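Long-range contact in CurD (Moorea producens 3L, PDB 5KP7), which probably acts as a hydroxymethylglutaryl-CoA synthase of the thiolase-like superfamily and binds 4'-phosphopantetheine: residues Y264-P276 with G337-Y350. The protein carries 3 engineered substitutions. Numbering follows the deposited sequence.
With PNS (4'-phosphopantetheine), chain E.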
loop_
_atom_site.group_PDB
_atom_site.type_symbol
_atom_site.label_atom_id
_atom_site.label_comp_id
_atom_site.label_asym_id
_atom_site.label_seq_id
_atom_site.Cartn_x
_atom_site.Cartn_y
_atom_site.Cartn_z
ATOM N N TYR A 264 21.876 -2.451 5.823
ATOM C CA TYR A 264 20.506 -1.962 5.912
ATOM C C TYR A 264 20.423 -0.499 6.367
ATOM O O TYR A 264 19.501 0.190 5.982
ATOM C CB TYR A 264 19.684 -2.839 6.838
ATOM C CG TYR A 264 18.213 -2.561 6.843
ATOM C CD1 TYR A 264 17.396 -2.934 5.757
ATOM C CD2 TYR A 264 17.609 -1.983 7.938
ATOM C CE1 TYR A 264 16.037 -2.679 5.758
ATOM C CE2 TYR A 264 16.246 -1.739 7.956
ATOM C CZ TYR A 264 15.471 -2.110 6.865
ATOM O OH TYR A 264 14.123 -1.890 6.861
ATOM N N ARG A 265 21.379 -0.042 7.173
ATOM C CA ARG A 265 21.446 1.381 7.521
ATOM C C ARG A 265 22.233 2.171 6.498
ATOM O O ARG A 265 21.759 3.180 6.000
ATOM C CB ARG A 265 22.054 1.610 8.903
ATOM C CG ARG A 265 22.084 3.093 9.268
ATOM C CD ARG A 265 22.230 3.367 10.755
ATOM N NE ARG A 265 23.146 2.444 11.397
ATOM C CZ ARG A 265 23.060 2.010 12.667
ATOM N NH1 ARG A 265 22.081 2.409 13.500
ATOM N NH2 ARG A 265 23.976 1.156 13.116
ATOM N N GLU A 266 23.439 1.728 6.188
ATOM C CA GLU A 266 24.368 2.564 5.422
ATOM C C GLU A 266 24.090 2.673 3.934
ATOM O O GLU A 266 24.442 3.678 3.338
ATOM C CB GLU A 266 25.827 2.098 5.624
ATOM C CG GLU A 266 26.282 2.143 7.066
ATOM C CD GLU A 266 26.155 3.533 7.663
ATOM O OE1 GLU A 266 26.701 4.500 7.070
ATOM O OE2 GLU A 266 25.511 3.676 8.730
ATOM N N SER A 267 23.473 1.662 3.322
ATOM C CA SER A 267 23.308 1.655 1.876
ATOM C C SER A 267 22.074 2.379 1.390
ATOM O O SER A 267 21.967 2.641 0.207
ATOM C CB SER A 267 23.277 0.217 1.359
ATOM O OG SER A 267 24.494 -0.421 1.726
ATOM N N PHE A 268 21.117 2.648 2.277
ATOM C CA PHE A 268 19.830 3.221 1.879
ATOM C C PHE A 268 19.642 4.526 2.622
ATOM O O PHE A 268 19.593 4.548 3.844
ATOM C CB PHE A 268 18.675 2.246 2.164
ATOM C CG PHE A 268 18.897 0.905 1.557
ATOM C CD1 PHE A 268 18.767 0.730 0.193
ATOM C CD2 PHE A 268 19.318 -0.166 2.339
ATOM C CE1 PHE A 268 19.012 -0.494 -0.388
ATOM C CE2 PHE A 268 19.586 -1.389 1.762
ATOM C CZ PHE A 268 19.422 -1.561 0.393
ATOM N N ASP A 269 19.566 5.610 1.875
ATOM C CA ASP A 269 19.238 6.925 2.455
ATOM C C ASP A 269 17.821 7.025 2.956
ATOM O O ASP A 269 17.561 7.709 3.967
ATOM C CB ASP A 269 19.514 8.009 1.436
ATOM C CG ASP A 269 20.955 8.030 1.033
ATOM O OD1 ASP A 269 21.791 8.345 1.899
ATOM O OD2 ASP A 269 21.275 7.671 -0.110
ATOM N N TYR A 270 16.898 6.363 2.250
ATOM C CA TYR A 270 15.491 6.279 2.645
ATOM C C TYR A 270 14.991 4.859 2.411
ATOM O O TYR A 270 15.593 4.113 1.624
ATOM C CB TYR A 270 14.639 7.261 1.838
ATOM C CG TYR A 270 15.050 8.686 2.090
ATOM C CD1 TYR A 270 14.662 9.342 3.248
ATOM C CD2 TYR A 270 15.893 9.333 1.215
ATOM C CE1 TYR A 270 15.080 10.632 3.510
ATOM C CE2 TYR A 270 16.323 10.638 1.463
ATOM C CZ TYR A 270 15.922 11.283 2.611
ATOM O OH TYR A 270 16.378 12.566 2.904
ATOM N N LEU A 271 13.912 4.513 3.099
ATOM C CA LEU A 271 13.209 3.241 2.918
ATOM C C LEU A 271 11.733 3.508 2.726
ATOM O O LEU A 271 11.125 4.240 3.511
ATOM C CB LEU A 271 13.415 2.357 4.144
ATOM C CG LEU A 271 14.852 1.927 4.414
ATOM C CD1 LEU A 271 14.957 1.397 5.829
ATOM C CD2 LEU A 271 15.353 0.906 3.402
ATOM N N SER A 272 11.166 2.939 1.651
ATOM C CA SER A 272 9.735 3.003 1.355
ATOM C C SER A 272 9.155 1.602 1.424
ATOM O O SER A 272 9.822 0.630 1.006
ATOM C CB SER A 272 9.474 3.610 -0.023
ATOM O OG SER A 272 9.361 5.038 0.099
ATOM N N PHE A 273 7.948 1.503 1.966
ATOM C CA PHE A 273 7.329 0.194 2.243
ATOM C C PHE A 273 5.895 0.197 1.745
ATOM O O PHE A 273 5.228 1.250 1.757
ATOM C CB PHE A 273 7.241 -0.024 3.756
ATOM C CG PHE A 273 8.573 -0.164 4.495
ATOM C CD1 PHE A 273 9.318 0.949 4.834
ATOM C CD2 PHE A 273 8.993 -1.400 4.965
ATOM C CE1 PHE A 273 10.483 0.815 5.591
ATOM C CE2 PHE A 273 10.158 -1.547 5.720
ATOM C CZ PHE A 273 10.920 -0.422 6.001
ATOM N N HIS A 274 5.376 -0.984 1.367
ATOM C CA HIS A 274 3.946 -1.161 1.311
ATOM C C HIS A 274 3.424 -0.791 2.699
ATOM O O HIS A 274 3.929 -1.296 3.690
ATOM C CB HIS A 274 3.550 -2.609 0.978
ATOM C CG HIS A 274 2.088 -2.827 1.087
ATOM N ND1 HIS A 274 1.198 -2.028 0.425
ATOM C CD2 HIS A 274 1.349 -3.655 1.863
ATOM C CE1 HIS A 274 -0.029 -2.371 0.746
ATOM N NE2 HIS A 274 0.032 -3.356 1.616
ATOM N N THR A 275 2.424 0.110 2.757
ATOM C CA THR A 275 1.991 0.737 3.995
ATOM C C THR A 275 0.493 0.538 4.236
ATOM O O THR A 275 -0.334 1.383 3.883
ATOM C CB THR A 275 2.380 2.244 3.986
ATOM O OG1 THR A 275 3.799 2.381 3.842
ATOM C CG2 THR A 275 1.973 2.905 5.311
ATOM N N PRO A 276 0.117 -0.595 4.851
ATOM C CA PRO A 276 -1.294 -0.758 5.184
ATOM C C PRO A 276 -1.773 0.310 6.170
ATOM O O PRO A 276 -2.900 0.778 6.072
ATOM C CB PRO A 276 -1.331 -2.159 5.808
ATOM C CG PRO A 276 -0.167 -2.859 5.237
ATOM C CD PRO A 276 0.897 -1.798 5.169
ATOM N N GLY A 337 11.646 14.106 1.614
ATOM C CA GLY A 337 13.028 13.890 2.013
ATOM C C GLY A 337 13.976 14.900 1.385
ATOM O O GLY A 337 13.546 15.829 0.706
ATOM N N ASP A 338 15.277 14.722 1.603
ATOM C CA ASP A 338 16.302 15.656 1.132
ATOM C C ASP A 338 17.070 15.021 -0.014
ATOM O O ASP A 338 17.657 13.929 0.167
ATOM C CB ASP A 338 17.275 15.971 2.265
ATOM C CG ASP A 338 18.255 17.053 1.886
ATOM O OD1 ASP A 338 19.121 16.795 1.031
ATOM O OD2 ASP A 338 18.177 18.152 2.462
ATOM N N PHE A 339 17.040 15.676 -1.176
ATOM C CA PHE A 339 17.731 15.193 -2.381
ATOM C C PHE A 339 18.687 16.260 -2.886
ATOM O O PHE A 339 18.880 16.427 -4.076
ATOM C CB PHE A 339 16.702 14.705 -3.430
ATOM C CG PHE A 339 15.921 13.564 -2.932
ATOM C CD1 PHE A 339 14.844 13.780 -2.084
ATOM C CD2 PHE A 339 16.318 12.250 -3.192
ATOM C CE1 PHE A 339 14.184 12.720 -1.514
ATOM C CE2 PHE A 339 15.628 11.178 -2.644
ATOM C CZ PHE A 339 14.558 11.431 -1.787
ATOM N N SER A 340 19.342 16.954 -1.964
ATOM C CA SER A 340 20.357 17.946 -2.384
ATOM C C SER A 340 21.601 17.271 -3.005
ATOM O O SER A 340 22.377 17.931 -3.669
ATOM C CB SER A 340 20.717 18.861 -1.224
ATOM O OG SER A 340 21.145 18.104 -0.129
ATOM N N THR A 341 21.769 15.958 -2.788
ATOM C CA THR A 341 22.721 15.105 -3.485
ATOM C C THR A 341 21.969 13.800 -3.861
ATOM O O THR A 341 20.941 13.541 -3.261
ATOM C CB THR A 341 23.911 14.819 -2.566
ATOM O OG1 THR A 341 24.910 14.096 -3.271
ATOM C CG2 THR A 341 23.546 14.068 -1.343
ATOM N N PRO A 342 22.468 12.990 -4.834
ATOM C CA PRO A 342 21.676 11.783 -5.151
ATOM C C PRO A 342 21.529 10.833 -3.971
ATOM O O PRO A 342 22.458 10.713 -3.151
ATOM C CB PRO A 342 22.464 11.122 -6.293
ATOM C CG PRO A 342 23.194 12.264 -6.942
ATOM C CD PRO A 342 23.568 13.176 -5.801
ATOM N N ARG A 343 20.363 10.187 -3.882
ATOM C CA ARG A 343 20.026 9.315 -2.752
ATOM C C ARG A 343 19.541 7.964 -3.249
ATOM O O ARG A 343 18.886 7.875 -4.287
ATOM C CB ARG A 343 18.906 9.926 -1.907
ATOM C CG ARG A 343 19.130 11.360 -1.464
ATOM C CD ARG A 343 20.252 11.491 -0.436
ATOM N NE ARG A 343 20.250 12.845 0.115
ATOM C CZ ARG A 343 21.220 13.376 0.863
ATOM N NH1 ARG A 343 22.329 12.679 1.166
ATOM N NH2 ARG A 343 21.102 14.639 1.292
ATOM N N ARG A 344 19.852 6.925 -2.475
ATOM C CA ARG A 344 19.378 5.579 -2.762
ATOM C C ARG A 344 18.235 5.241 -1.830
ATOM O O ARG A 344 18.291 5.495 -0.615
ATOM C CB ARG A 344 20.510 4.556 -2.657
ATOM C CG ARG A 344 20.032 3.104 -2.790
ATOM C CD ARG A 344 21.173 2.152 -3.079
ATOM N NE ARG A 344 21.615 2.212 -4.477
ATOM C CZ ARG A 344 22.742 2.760 -4.931
ATOM N NH1 ARG A 344 23.626 3.353 -4.120
ATOM N NH2 ARG A 344 23.003 2.714 -6.224
ATOM N N ILE A 345 17.159 4.722 -2.433
ATOM C CA ILE A 345 15.959 4.343 -1.724
ATOM C C ILE A 345 15.766 2.843 -1.824
ATOM O O ILE A 345 15.768 2.285 -2.934
ATOM C CB ILE A 345 14.716 5.063 -2.323
ATOM C CG1 ILE A 345 14.930 6.608 -2.367
ATOM C CG2 ILE A 345 13.467 4.699 -1.530
ATOM C CD1 ILE A 345 13.758 7.366 -3.013
ATOM N N GLY A 346 15.583 2.202 -0.673
ATOM C CA GLY A 346 15.203 0.790 -0.629
ATOM C C GLY A 346 13.699 0.664 -0.587
ATOM O O GLY A 346 13.020 1.421 0.136
ATOM N N MET A 347 13.181 -0.290 -1.352
ATOM C CA MET A 347 11.764 -0.474 -1.565
ATOM C C MET A 347 11.341 -1.881 -1.146
ATOM O O MET A 347 11.911 -2.858 -1.640
ATOM C CB MET A 347 11.466 -0.332 -3.072
ATOM C CG MET A 347 11.927 0.960 -3.709
ATOM S SD MET A 347 10.696 2.233 -3.582
ATOM C CE MET A 347 9.469 1.726 -4.809
ATOM N N PHE A 348 10.322 -1.975 -0.298
ATOM C CA PHE A 348 9.759 -3.273 0.128
ATOM C C PHE A 348 8.299 -3.382 -0.242
ATOM O O PHE A 348 7.470 -2.595 0.231
ATOM C CB PHE A 348 9.893 -3.537 1.628
ATOM C CG PHE A 348 9.250 -4.836 2.037
ATOM C CD1 PHE A 348 9.727 -6.030 1.510
ATOM C CD2 PHE A 348 8.137 -4.866 2.833
ATOM C CE1 PHE A 348 9.126 -7.242 1.802
ATOM C CE2 PHE A 348 7.522 -6.096 3.144
ATOM C CZ PHE A 348 8.021 -7.274 2.605
ATOM N N SER A 349 8.003 -4.359 -1.099
ATOM C CA SER A 349 6.650 -4.669 -1.527
ATOM C C SER A 349 6.157 -5.952 -0.905
ATOM O O SER A 349 6.896 -6.935 -0.848
ATOM C CB SER A 349 6.653 -4.839 -3.062
ATOM O OG SER A 349 5.357 -5.095 -3.516
ATOM N N TYR A 350 4.908 -5.969 -0.461
ATOM C CA TYR A 350 4.239 -7.185 0.069
ATOM C C TYR A 350 2.852 -7.260 -0.524
ATOM O O TYR A 350 2.187 -6.233 -0.649
ATOM C CB TYR A 350 4.078 -7.138 1.591
ATOM C CG TYR A 350 3.385 -8.352 2.175
ATOM C CD1 TYR A 350 4.056 -9.558 2.304
ATOM C CD2 TYR A 350 2.044 -8.317 2.547
ATOM C CE1 TYR A 350 3.442 -10.696 2.796
ATOM C CE2 TYR A 350 1.426 -9.448 3.061
ATOM C CZ TYR A 350 2.126 -10.634 3.179
ATOM O OH TYR A 350 1.510 -11.757 3.663
HETATM O O23 PNS E . -4.863 -2.052 15.928
HETATM P P24 PNS E . -5.495 -3.270 15.295
HETATM O O26 PNS E . -6.609 -3.992 16.021
HETATM O O27 PNS E . -6.146 -2.873 13.858
HETATM C C28 PNS E . -5.434 -2.108 12.895
HETATM C C29 PNS E . -6.358 -1.134 12.162
HETATM C C30 PNS E . -5.721 -0.455 10.959
HETATM C C31 PNS E . -7.671 -0.724 12.873
HETATM C C32 PNS E . -7.226 -2.190 11.299
HETATM O O33 PNS E . -8.225 -1.541 10.463
HETATM C C34 PNS E . -6.544 -3.163 10.357
HETATM O O35 PNS E . -6.067 -4.210 10.783
HETATM N N36 PNS E . -6.420 -2.771 9.090
HETATM C C37 PNS E . -5.397 -3.306 8.219
HETATM C C38 PNS E . -5.746 -4.610 7.547
HETATM C C39 PNS E . -4.526 -4.915 6.711
HETATM O O40 PNS E . -4.473 -4.524 5.552
HETATM N N41 PNS E . -3.537 -5.577 7.322
HETATM C C42 PNS E . -2.326 -5.900 6.602
HETATM C C43 PNS E . -1.215 -6.378 7.512
HETATM S S44 PNS E . 0.140 -6.814 6.406
HETATM O O HOH W 1 23.868 3.735 -1.324
HETATM O O HOH W 2 23.668 10.158 0.866
#
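Tyr270, Arg344 and Gly346 bury the most surface where strand 270-273 pairs in parallel with strand 343-350, placing 270-273 at one margin of the mixed sheet within this chain's thiolase-like fold. The 60 residues between the segments are mostly helix and hold no strand, so this is a beta-alpha-beta crossover, its parallel neighbouring strands joined through helices 278-293, 297-307, 309-318 and 325-336. Tyr270 O accepts from Gly346 N, and Gly346 O in turn takes Ser272 N at 2.8 Å, almost straight on; the ladder runs on through Phe348 to His274 N. Leu271 CD2 and the Phe268 ring crowd the CA of Gly346: a CB there would clash with Leu271 CD2, and CD1 of the Phe268 ring already lies 3.6 Å from Gly346 N.

On the opposite face of the sheet from Leu271, Tyr270 has CG anti to its carbonyl carbon (chi1 -62°), which carries the ring out to the loop after helix 325-336. There Asp338 N donates to Tyr270 OH at 2.7 Å with an angle of 169°, while the ring lies near parallel to that of Phe339 but slid off it, CE2 3.8 Å from Phe339 CZ. A leucine at Tyr270 would probably leave Asp338 N without its acceptor and Phe339 with a gap beside it.

Arg344 runs its aliphatic part past Ser267 O and the Phe268 ring, CD 3.4 Å from Ser267 O; its NE goes on to a salt bridge with Asp211 and its NH1 to a sulfate ion, probably from the crystallisation liquor. Further along, the chain continues through His274 to Pro276, which lines the 4'-phosphopantetheine pocket. Back at the strand's start, Asp269 OD2 accepts from Arg344 N at 2.9 Å through its anti lone pair.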